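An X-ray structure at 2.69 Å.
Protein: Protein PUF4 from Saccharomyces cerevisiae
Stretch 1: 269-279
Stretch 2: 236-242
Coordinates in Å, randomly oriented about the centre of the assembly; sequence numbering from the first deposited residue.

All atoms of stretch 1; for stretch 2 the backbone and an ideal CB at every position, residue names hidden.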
# COMPACT_ATOMS: atom_id res chain seq x y z
N ASN A 269 -8.62 32.28 10.74
CA ASN A 269 -9.62 32.33 9.68
C ASN A 269 -10.87 31.48 9.97
O ASN A 269 -11.86 31.53 9.25
CB ASN A 269 -9.00 32.02 8.31
CG ASN A 269 -8.12 33.16 7.79
OD1 ASN A 269 -8.50 34.33 7.89
ND2 ASN A 269 -6.95 32.83 7.26
N GLY A 270 -10.82 30.72 11.07
CA GLY A 270 -11.97 29.98 11.53
C GLY A 270 -12.76 30.76 12.56
O GLY A 270 -13.97 30.95 12.43
N GLY A 271 -12.07 31.22 13.60
CA GLY A 271 -12.69 31.98 14.67
C GLY A 271 -13.77 31.19 15.40
O GLY A 271 -13.83 29.97 15.29
N GLU A 272 -14.63 31.89 16.13
CA GLU A 272 -15.66 31.21 16.91
C GLU A 272 -16.64 30.47 15.99
O GLU A 272 -17.12 29.39 16.33
CB GLU A 272 -16.38 32.16 17.87
CG GLU A 272 -17.22 31.42 18.93
CD GLU A 272 -17.46 32.24 20.20
OE1 GLU A 272 -18.04 33.35 20.09
OE2 GLU A 272 -17.09 31.77 21.30
N THR A 273 -16.94 31.06 14.84
CA THR A 273 -17.82 30.41 13.88
C THR A 273 -17.24 29.09 13.37
O THR A 273 -17.89 28.04 13.44
CB THR A 273 -18.15 31.35 12.71
OG1 THR A 273 -19.22 32.23 13.09
CG2 THR A 273 -18.58 30.57 11.49
N GLY A 274 -16.01 29.13 12.86
CA GLY A 274 -15.35 27.93 12.39
C GLY A 274 -15.20 26.90 13.50
O GLY A 274 -15.48 25.71 13.32
N ILE A 275 -14.74 27.35 14.66
CA ILE A 275 -14.54 26.44 15.77
C ILE A 275 -15.87 25.83 16.22
O ILE A 275 -15.93 24.65 16.56
CB ILE A 275 -13.79 27.12 16.93
CG1 ILE A 275 -12.29 27.08 16.65
CG2 ILE A 275 -14.09 26.42 18.25
CD1 ILE A 275 -11.53 28.22 17.28
N GLN A 276 -16.93 26.63 16.22
CA GLN A 276 -18.24 26.12 16.57
C GLN A 276 -18.70 25.10 15.54
O GLN A 276 -19.40 24.13 15.86
CB GLN A 276 -19.26 27.26 16.67
CG GLN A 276 -20.54 26.86 17.41
CD GLN A 276 -21.71 27.79 17.11
OE1 GLN A 276 -22.77 27.69 17.73
NE2 GLN A 276 -21.52 28.69 16.15
N SER A 277 -18.31 25.33 14.29
CA SER A 277 -18.59 24.38 13.23
C SER A 277 -17.89 23.05 13.52
O SER A 277 -18.49 21.98 13.38
CB SER A 277 -18.16 24.95 11.88
OG SER A 277 -18.95 26.08 11.56
N LEU A 278 -16.63 23.11 13.92
CA LEU A 278 -15.89 21.91 14.29
C LEU A 278 -16.53 21.21 15.48
O LEU A 278 -16.83 20.02 15.42
CB LEU A 278 -14.43 22.22 14.59
CG LEU A 278 -13.41 22.19 13.47
CD1 LEU A 278 -13.95 22.80 12.21
CD2 LEU A 278 -12.16 22.92 13.93
N LEU A 279 -16.71 21.94 16.57
CA LEU A 279 -17.31 21.38 17.77
C LEU A 279 -18.56 20.58 17.42
O LEU A 279 -18.87 19.59 18.08
CB LEU A 279 -17.68 22.48 18.76
CG LEU A 279 -18.51 22.04 19.97
CD1 LEU A 279 -17.74 21.01 20.77
CD2 LEU A 279 -18.87 23.23 20.84
N UNK A 236 -8.63 25.06 5.78
CA UNK A 236 -8.51 24.27 7.00
C UNK A 236 -9.85 23.85 7.59
O UNK A 236 -10.07 22.69 7.92
CB UNK A 236 -7.72 25.06 8.05
N UNK A 237 -10.76 24.82 7.72
CA UNK A 237 -12.08 24.54 8.26
C UNK A 237 -12.89 23.69 7.31
O UNK A 237 -13.49 22.69 7.71
CB UNK A 237 -12.82 25.84 8.56
N UNK A 238 -12.93 24.10 6.05
CA UNK A 238 -13.72 23.40 5.05
C UNK A 238 -13.37 21.91 5.00
O UNK A 238 -14.25 21.06 4.96
CB UNK A 238 -13.51 24.04 3.68
N UNK A 239 -12.07 21.61 5.01
CA UNK A 239 -11.59 20.24 4.97
C UNK A 239 -11.71 19.56 6.33
O UNK A 239 -11.72 18.33 6.41
CB UNK A 239 -10.14 20.21 4.49
N UNK A 240 -11.79 20.35 7.39
CA UNK A 240 -11.91 19.78 8.73
C UNK A 240 -13.27 19.14 8.96
O UNK A 240 -13.43 18.31 9.87
CB UNK A 240 -11.66 20.86 9.79
N UNK A 241 -14.25 19.51 8.15
CA UNK A 241 -15.60 18.98 8.30
C UNK A 241 -15.96 18.08 7.13
O UNK A 241 -17.13 17.85 6.83
CB UNK A 241 -16.61 20.12 8.42
N UNK A 242 -14.92 17.55 6.49
CA UNK A 242 -15.07 16.65 5.36
C UNK A 242 -14.67 15.24 5.77
O UNK A 242 -13.64 15.04 6.41
CB UNK A 242 -14.23 17.13 4.17

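The two segments run nearly parallel, their helix axes inclined by 13° and 10.1 Å apart at closest approach. Stretch 1 turns toward its neighbour a strip made of Gly 270, Gly 274 and Leu 278, spaced four residues apart: two positions without side chains, followed by one long aliphatic side chain.

Position 236 has helical backbone angles, and nothing of stretch 1 lies within 5.5 Å of its ideal CB. Stretch 1 therefore sets no demand here, and most residues compatible with a helix would do. The deposited residue is Ala 236; its carbonyl oxygen accepts a hydrogen bond from a side chain one turn later.

Position 237 is different. Its CA-to-CB bond points toward stretch 1, and its ideal CB lies 5.0 Å from Gly 274 CA, 5.2 Å from Gly 270 CA and 4.9 Å from Leu 278 CD1. The two glycines leave a shallow, apolar trough with Leu 278 at its far end and no side-chain charge to pair with, so a medium-sized aliphatic residue would suit: valine, isoleucine, leucine or methionine. The residue is Ile 237, with chi1 and chi2 both m. Its CG1 packs 3.8 Å from Gly 270 CA, while its CD1 lies 3.9 Å from Gly 274 CA and 4.0 Å from Leu 278 CD1. The missing side chains leave room for this rotamer: an ideal CB at Gly 270 would lie 2.8 Å from Ile 237 CD1, and one at Gly 274 would lie 2.9 Å from it. Ile 237 loses 82 Å² to stretch 1, the largest area of any residue in the contact.

At position 238 CA-to-CB points away, and a polar or charged helix former would be at ease. It is Glu 238, with OE1 hydrogen-bonded to a residue adjoining the stretch. Position 239 is likewise beyond the reach of stretch 1, which cannot discriminate among side chains there; the residue is Leu 239.

Position 240 again points toward stretch 1, but its ideal CB is already 3.9 Å from Leu 278 CD1. That proximity favours a small residue, such as alanine, serine or perhaps cysteine. Ser 240 is found. With chi1 in m, its OG donates a hydrogen bond to Ala 236 O at 2.7 Å, so the hydroxyl is satisfied within its own segment while the CB packs against the leucine.

Position 241 also points toward stretch 1, with more room: its ideal CB is 5.4 Å from Leu 278 CD1. An aliphatic side chain could close that gap, and a branched one is plausible. Ile 241, chi1 p and chi2 t, does so by placing CG2 3.9 Å from Leu 278 CD1.

Position 242 is out of reach of stretch 1, which gives no guide; many residues would serve. It is His 242, which precedes the turn into a helix and whose side chain caps a backbone N just past the stretch.

Stretch 2 (236-242) AIELSIH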
# COMPACT_ATOMS: atom_id res chain seq x y z
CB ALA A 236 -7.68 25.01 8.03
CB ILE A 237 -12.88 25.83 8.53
CG1 ILE A 237 -12.17 26.71 9.56
CG2 ILE A 237 -14.29 25.47 9.00
CD1 ILE A 237 -12.20 26.15 10.97
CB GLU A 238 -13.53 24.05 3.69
CG GLU A 238 -14.37 23.45 2.57
CD GLU A 238 -13.71 23.62 1.21
OE1 GLU A 238 -12.78 24.45 1.09
OE2 GLU A 238 -14.11 22.90 0.27
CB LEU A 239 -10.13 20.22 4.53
CG LEU A 239 -9.84 20.84 3.17
CD1 LEU A 239 -8.34 21.03 2.97
CD2 LEU A 239 -10.43 19.99 2.05
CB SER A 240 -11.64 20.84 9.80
OG SER A 240 -10.26 21.02 9.99
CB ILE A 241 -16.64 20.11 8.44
CG1 ILE A 241 -16.79 20.85 7.11
CG2 ILE A 241 -16.21 21.07 9.55
CD1 ILE A 241 -17.75 21.99 7.17
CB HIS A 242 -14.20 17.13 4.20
CG HIS A 242 -14.51 16.45 2.91
ND1 HIS A 242 -13.94 15.25 2.55
CD2 HIS A 242 -15.32 16.80 1.89
CE1 HIS A 242 -14.40 14.89 1.37
NE2 HIS A 242 -15.24 15.81 0.94
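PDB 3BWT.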